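Local coordinates for protein O-methyltransferase (Coxiella burnetii, PDB 3TR6) that probably transfers a methyl group from S-adenosylmethionine to an oxygen of its substrate, as a metal-binding O-methyltransferase, at residues A151-Y156 / Q192-F197; V172-R177 / I214-T219. One frame throughout, in Å; residues are numbered along the deposited sequence.

Interaction 1: A151-Y156 / Q192-F197; sequences ANTDLY and QLIRLF
Two neighbouring helices of the Rossmann-like methyltransferase fold, 153-163 and 189-203, meet here, T153 and D154 in the first turn of 153-163 and A151 just before it set against L193, I194 and F197. The seam is small, 226 Å² counting both sides, and is made by van der Waals contacts, one of them to A151 O, without a polar bond between the segments. T153 sits at its middle. Its OG1 lies between the backbone N and the carbonyl carbon (chi1 79°), which turns the hydroxyl toward the second helix. There it stands over one face of the F197 ring, displaced toward the rim, 3.8 Å from F197 CD1. The same T153 OG1 is 4.0 Å from I194 CD1, the end of a side chain that starts off to one side and bends back into the seam. F197 reaches across with CG anti to its backbone N (chi1 172°), and its ring also packs edge-to-face with Y157. D154 approaches the edge of that ring near its plane, OD1 lying 4.0 Å from F197 CD1 with the carboxylate turned 88° to the ring; the charge is met in a salt bridge by K200, further along helix 189-203. Y156 takes no part in the seam; it touches bound S-adenosyl-L-homocysteine and hydrogen-bonds D149 through OH, which sets the helix start beside the cofactor pocket as well as helix 189-203. At the outer end of the seam L193 closes over the turn before the helix, its CD1 3.7 Å from A151 O and 4.4 Å from A151 CB.

Interaction 2: V172-R177 / I214-T219; sequences VDNVLR and IGDGLT. With NI (nickel (II) ion), chain B.
D173 faces D216 and G217 across the contact and binds nickel through OD2 at 2.5 Å, with D147 a further ligand. N174 is the third residue of the metal site. Its ND2 is modelled 2.5 Å from the nickel; amide oxygen is the usual ligand atom, so the assignment of nitrogen and oxygen is doubtful. CG of D173 is anti to the backbone N (chi1 -171°), and OD1, the oxygen not on the metal, accepts a hydrogen bond from Q52 NE2. Behind these ligands stands a type II' beta turn, I214 to G217, closed by G217 N to I214 O. D216 O receives L176 N at 3.2 Å, tying the turn to the loop that follows the metal ligands. The D216 side chain crosses that of N174 at about a right angle and brings OD2 to 3.1 Å from N174 OD1, two acceptors as modelled, in keeping with the doubt about the amide; D216 OD1 bonds R178 N and T9 OG1 of the second subunit. L176 CD1 rests on the bare CA of G217 at 3.9 Å. Further out, strands 168-173 and 218-223 run antiparallel in the Rossmann-like sheet: V172 and T219 form a hydrogen-bonded pair, V172 N to T219 O at 2.9 Å and T219 N to V172 O at 3.0 Å. Both methyls of V175 lie 3.5 Å from T219 OG1, while L218 packs on Q52 and L55 of helix 50-63.

In the fold
The four segments alternate along the chain, 151-156, 172-177, 192-197 and 214-219, so the two contacts interlock, their centres about 13 Å apart. Interaction 2 joins adjacent strands 168-173 and 218-223 of the seven-stranded sheet (order 3-2-1-4-5-7-6, characteristic of this methyltransferase fold), and interaction 1 joins helices flanking it. Strand 168-173 leads through the loop carrying N174 into helix 189-203, which packs back on interaction 2: I194 CG2 lies 3.6 Å from V175 O, and F197 CE2 4.2 Å from V172 CG1. Nickel ligands and the cofactor-lining start of helix 153-163 are thus linked through one shared helix, with interaction 2 also reaching the second subunit.

Interaction 1: A151-Y156 / Q192-F197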
loop_
_atom_site.group_PDB
_atom_site.type_symbol
_atom_site.label_atom_id
_atom_site.label_comp_id
_atom_site.label_asym_id
_atom_site.label_seq_id
_atom_site.Cartn_x
_atom_site.Cartn_y
_atom_site.Cartn_z
ATOM N N ALA A 151 -9.920 -10.687 19.435
ATOM C CA ALA A 151 -10.318 -12.081 19.590
ATOM C C ALA A 151 -11.158 -12.557 18.403
ATOM O O ALA A 151 -11.123 -13.732 18.032
ATOM C CB ALA A 151 -11.081 -12.274 20.895
ATOM N N ASN A 152 -11.900 -11.630 17.803
ATOM C CA ASN A 152 -12.822 -11.967 16.726
ATOM C C ASN A 152 -12.329 -11.653 15.316
ATOM O O ASN A 152 -13.131 -11.629 14.382
ATOM C CB ASN A 152 -14.170 -11.270 16.943
ATOM C CG ASN A 152 -15.071 -12.023 17.899
ATOM O OD1 ASN A 152 -15.052 -13.253 17.948
ATOM N ND2 ASN A 152 -15.871 -11.286 18.663
ATOM N N THR A 153 -11.030 -11.417 15.142
ATOM C CA THR A 153 -10.546 -11.004 13.824
ATOM C C THR A 153 -10.744 -12.087 12.762
ATOM O O THR A 153 -11.033 -11.770 11.612
ATOM C CB THR A 153 -9.065 -10.517 13.820
ATOM O OG1 THR A 153 -8.180 -11.642 13.837
ATOM C CG2 THR A 153 -8.778 -9.611 15.004
ATOM N N ASP A 154 -10.595 -13.355 13.140
ATOM C CA ASP A 154 -10.807 -14.442 12.181
ATOM C C ASP A 154 -12.261 -14.484 11.730
ATOM O O ASP A 154 -12.546 -14.559 10.535
ATOM C CB ASP A 154 -10.395 -15.800 12.759
ATOM C CG ASP A 154 -10.369 -16.896 11.703
ATOM O OD1 ASP A 154 -9.354 -17.007 10.988
ATOM O OD2 ASP A 154 -11.365 -17.640 11.581
ATOM N N LEU A 155 -13.176 -14.435 12.693
ATOM C CA LEU A 155 -14.599 -14.321 12.398
ATOM C C LEU A 155 -14.873 -13.163 11.441
ATOM O O LEU A 155 -15.431 -13.364 10.363
ATOM C CB LEU A 155 -15.402 -14.125 13.684
ATOM C CG LEU A 155 -16.898 -13.851 13.494
ATOM C CD1 LEU A 155 -17.579 -15.028 12.811
ATOM C CD2 LEU A 155 -17.563 -13.540 14.823
ATOM N N TYR A 156 -14.482 -11.954 11.842
ATOM C CA TYR A 156 -14.676 -10.760 11.021
ATOM C C TYR A 156 -14.064 -10.903 9.630
ATOM O O TYR A 156 -14.619 -10.421 8.644
ATOM C CB TYR A 156 -14.079 -9.533 11.709
ATOM C CG TYR A 156 -14.690 -9.204 13.049
ATOM C CD1 TYR A 156 -16.015 -9.521 13.331
ATOM C CD2 TYR A 156 -13.941 -8.569 14.033
ATOM C CE1 TYR A 156 -16.570 -9.216 14.558
ATOM C CE2 TYR A 156 -14.490 -8.262 15.256
ATOM C CZ TYR A 156 -15.802 -8.588 15.517
ATOM O OH TYR A 156 -16.341 -8.279 16.744
ATOM N N GLN A 192 -1.250 -15.501 20.487
ATOM C CA GLN A 192 -1.347 -16.777 19.789
ATOM C C GLN A 192 -2.441 -16.760 18.718
ATOM O O GLN A 192 -2.317 -17.418 17.687
ATOM C CB GLN A 192 -1.576 -17.919 20.783
ATOM C CG GLN A 192 -0.322 -18.350 21.534
ATOM C CD GLN A 192 0.700 -19.029 20.633
ATOM O OE1 GLN A 192 1.776 -18.487 20.369
ATOM N NE2 GLN A 192 0.368 -20.227 20.162
ATOM N N LEU A 193 -3.505 -16.003 18.967
ATOM C CA LEU A 193 -4.587 -15.867 17.995
ATOM C C LEU A 193 -4.128 -15.149 16.730
ATOM O O LEU A 193 -4.505 -15.532 15.621
ATOM C CB LEU A 193 -5.785 -15.127 18.599
ATOM C CG LEU A 193 -6.796 -15.974 19.366
ATOM C CD1 LEU A 193 -8.052 -15.166 19.626
ATOM C CD2 LEU A 193 -7.128 -17.243 18.595
ATOM N N ILE A 194 -3.322 -14.105 16.904
ATOM C CA ILE A 194 -2.844 -13.309 15.779
ATOM C C ILE A 194 -1.740 -14.028 15.014
ATOM O O ILE A 194 -1.645 -13.912 13.793
ATOM C CB ILE A 194 -2.363 -11.917 16.230
ATOM C CG1 ILE A 194 -3.539 -11.117 16.791
ATOM C CG2 ILE A 194 -1.725 -11.169 15.073
ATOM C CD1 ILE A 194 -4.769 -11.152 15.902
ATOM N N ARG A 195 -0.906 -14.774 15.730
ATOM C CA ARG A 195 0.111 -15.589 15.080
ATOM C C ARG A 195 -0.563 -16.663 14.236
ATOM O O ARG A 195 -0.161 -16.927 13.102
ATOM C CB ARG A 195 1.057 -16.217 16.108
ATOM C CG ARG A 195 2.112 -15.258 16.638
ATOM C CD ARG A 195 3.039 -15.934 17.636
ATOM N NE ARG A 195 3.541 -17.209 17.130
ATOM C CZ ARG A 195 4.628 -17.341 16.376
ATOM N NH1 ARG A 195 5.341 -16.275 16.037
ATOM N NH2 ARG A 195 5.003 -18.545 15.961
ATOM N N LEU A 196 -1.605 -17.270 14.792
ATOM C CA LEU A 196 -2.368 -18.280 14.079
ATOM C C LEU A 196 -3.067 -17.660 12.872
ATOM O O LEU A 196 -3.154 -18.280 11.811
ATOM C CB LEU A 196 -3.396 -18.923 15.012
ATOM C CG LEU A 196 -4.091 -20.185 14.498
ATOM C CD1 LEU A 196 -3.074 -21.297 14.270
ATOM C CD2 LEU A 196 -5.173 -20.633 15.467
ATOM N N PHE A 197 -3.556 -16.435 13.042
ATOM C CA PHE A 197 -4.290 -15.733 11.991
ATOM C C PHE A 197 -3.398 -15.322 10.823
ATOM O O PHE A 197 -3.775 -15.479 9.659
ATOM C CB PHE A 197 -5.000 -14.499 12.562
ATOM C CG PHE A 197 -5.623 -13.618 11.515
ATOM C CD1 PHE A 197 -6.890 -13.890 11.018
ATOM C CD2 PHE A 197 -4.942 -12.514 11.026
ATOM C CE1 PHE A 197 -7.463 -13.077 10.049
ATOM C CE2 PHE A 197 -5.509 -11.698 10.059
ATOM C CZ PHE A 197 -6.771 -11.979 9.572
#

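Interaction 2: V172-R177 / I214-T219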
loop_
_atom_site.group_PDB
_atom_site.type_symbol
_atom_site.label_atom_id
_atom_site.label_comp_id
_atom_site.label_asym_id
_atom_site.label_seq_id
_atom_site.Cartn_x
_atom_site.Cartn_y
_atom_site.Cartn_z
ATOM N N VAL A 172 -6.560 -5.264 7.605
ATOM C CA VAL A 172 -6.530 -5.667 9.008
ATOM C C VAL A 172 -5.404 -4.960 9.752
ATOM O O VAL A 172 -4.244 -5.038 9.353
ATOM C CB VAL A 172 -6.359 -7.192 9.153
ATOM C CG1 VAL A 172 -6.385 -7.600 10.623
ATOM C CG2 VAL A 172 -7.441 -7.924 8.372
ATOM N N ASP A 173 -5.749 -4.275 10.836
ATOM C CA ASP A 173 -4.762 -3.561 11.636
ATOM C C ASP A 173 -4.225 -4.440 12.767
ATOM O O ASP A 173 -4.813 -5.469 13.099
ATOM C CB ASP A 173 -5.371 -2.279 12.206
ATOM C CG ASP A 173 -4.337 -1.376 12.857
ATOM O OD1 ASP A 173 -3.124 -1.616 12.672
ATOM O OD2 ASP A 173 -4.743 -0.415 13.543
ATOM N N ASN A 174 -3.093 -4.033 13.337
ATOM C CA ASN A 174 -2.532 -4.666 14.532
ATOM C C ASN A 174 -2.077 -6.112 14.346
ATOM O O ASN A 174 -2.122 -6.902 15.286
ATOM C CB ASN A 174 -3.507 -4.575 15.718
ATOM C CG ASN A 174 -3.928 -3.147 16.022
ATOM O OD1 ASN A 174 -3.152 -2.351 16.564
ATOM N ND2 ASN A 174 -5.168 -2.816 15.677
ATOM N N VAL A 175 -1.626 -6.453 13.143
ATOM C CA VAL A 175 -1.148 -7.807 12.874
ATOM C C VAL A 175 0.271 -8.043 13.397
ATOM O O VAL A 175 0.736 -9.179 13.443
ATOM C CB VAL A 175 -1.203 -8.148 11.367
ATOM C CG1 VAL A 175 -2.639 -8.366 10.922
ATOM C CG2 VAL A 175 -0.530 -7.056 10.544
ATOM N N LEU A 176 0.956 -6.973 13.793
ATOM C CA LEU A 176 2.324 -7.095 14.295
ATOM C C LEU A 176 2.394 -7.059 15.820
ATOM O O LEU A 176 3.372 -7.517 16.413
ATOM C CB LEU A 176 3.238 -6.024 13.689
ATOM C CG LEU A 176 3.506 -6.160 12.189
ATOM C CD1 LEU A 176 4.470 -5.086 11.696
ATOM C CD2 LEU A 176 4.031 -7.551 11.858
ATOM N N ARG A 177 1.352 -6.519 16.446
ATOM C CA ARG A 177 1.273 -6.431 17.907
ATOM C C ARG A 177 2.527 -5.830 18.546
ATOM O O ARG A 177 3.103 -6.408 19.467
ATOM C CB ARG A 177 0.956 -7.798 18.521
ATOM C CG ARG A 177 -0.450 -8.295 18.223
ATOM C CD ARG A 177 -0.787 -9.546 19.025
ATOM N NE ARG A 177 -0.758 -9.300 20.464
ATOM C CZ ARG A 177 -1.811 -8.918 21.179
ATOM N NH1 ARG A 177 -2.986 -8.735 20.587
ATOM N NH2 ARG A 177 -1.691 -8.718 22.486
ATOM N N ILE A 214 3.161 -0.310 8.255
ATOM C CA ILE A 214 2.725 1.025 8.621
ATOM C C ILE A 214 1.683 0.893 9.730
ATOM O O ILE A 214 0.927 -0.081 9.756
ATOM C CB ILE A 214 2.160 1.794 7.407
ATOM C CG1 ILE A 214 2.295 3.302 7.622
ATOM C CG2 ILE A 214 0.716 1.398 7.136
ATOM C CD1 ILE A 214 1.970 4.114 6.397
ATOM N N GLY A 215 1.655 1.853 10.651
ATOM C CA GLY A 215 0.867 1.699 11.862
ATOM C C GLY A 215 1.367 0.476 12.608
ATOM O O GLY A 215 2.566 0.202 12.616
ATOM N N ASP A 216 0.461 -0.275 13.223
ATOM C CA ASP A 216 0.852 -1.509 13.902
ATOM C C ASP A 216 0.842 -2.704 12.943
ATOM O O ASP A 216 0.618 -3.849 13.347
ATOM C CB ASP A 216 -0.053 -1.782 15.104
ATOM C CG ASP A 216 0.482 -2.888 15.996
ATOM O OD1 ASP A 216 1.712 -2.936 16.210
ATOM O OD2 ASP A 216 -0.325 -3.711 16.476
ATOM N N GLY A 217 1.099 -2.433 11.670
ATOM C CA GLY A 217 1.054 -3.468 10.659
ATOM C C GLY A 217 -0.321 -3.514 10.026
ATOM O O GLY A 217 -1.339 -3.573 10.718
ATOM N N LEU A 218 -0.350 -3.471 8.701
ATOM C CA LEU A 218 -1.605 -3.489 7.978
ATOM C C LEU A 218 -1.595 -4.573 6.904
ATOM O O LEU A 218 -0.913 -4.445 5.886
ATOM C CB LEU A 218 -1.882 -2.120 7.357
ATOM C CG LEU A 218 -3.252 -2.005 6.682
ATOM C CD1 LEU A 218 -4.377 -2.052 7.715
ATOM C CD2 LEU A 218 -3.322 -0.737 5.857
ATOM N N THR A 219 -2.338 -5.648 7.142
ATOM C CA THR A 219 -2.475 -6.701 6.144
ATOM C C THR A 219 -3.567 -6.338 5.151
ATOM O O THR A 219 -4.668 -5.951 5.541
ATOM C CB THR A 219 -2.803 -8.063 6.781
ATOM O OG1 THR A 219 -1.699 -8.483 7.582
ATOM C CG2 THR A 219 -3.058 -9.117 5.711
HETATM NI NI NI B . -5.890 -0.401 15.770
#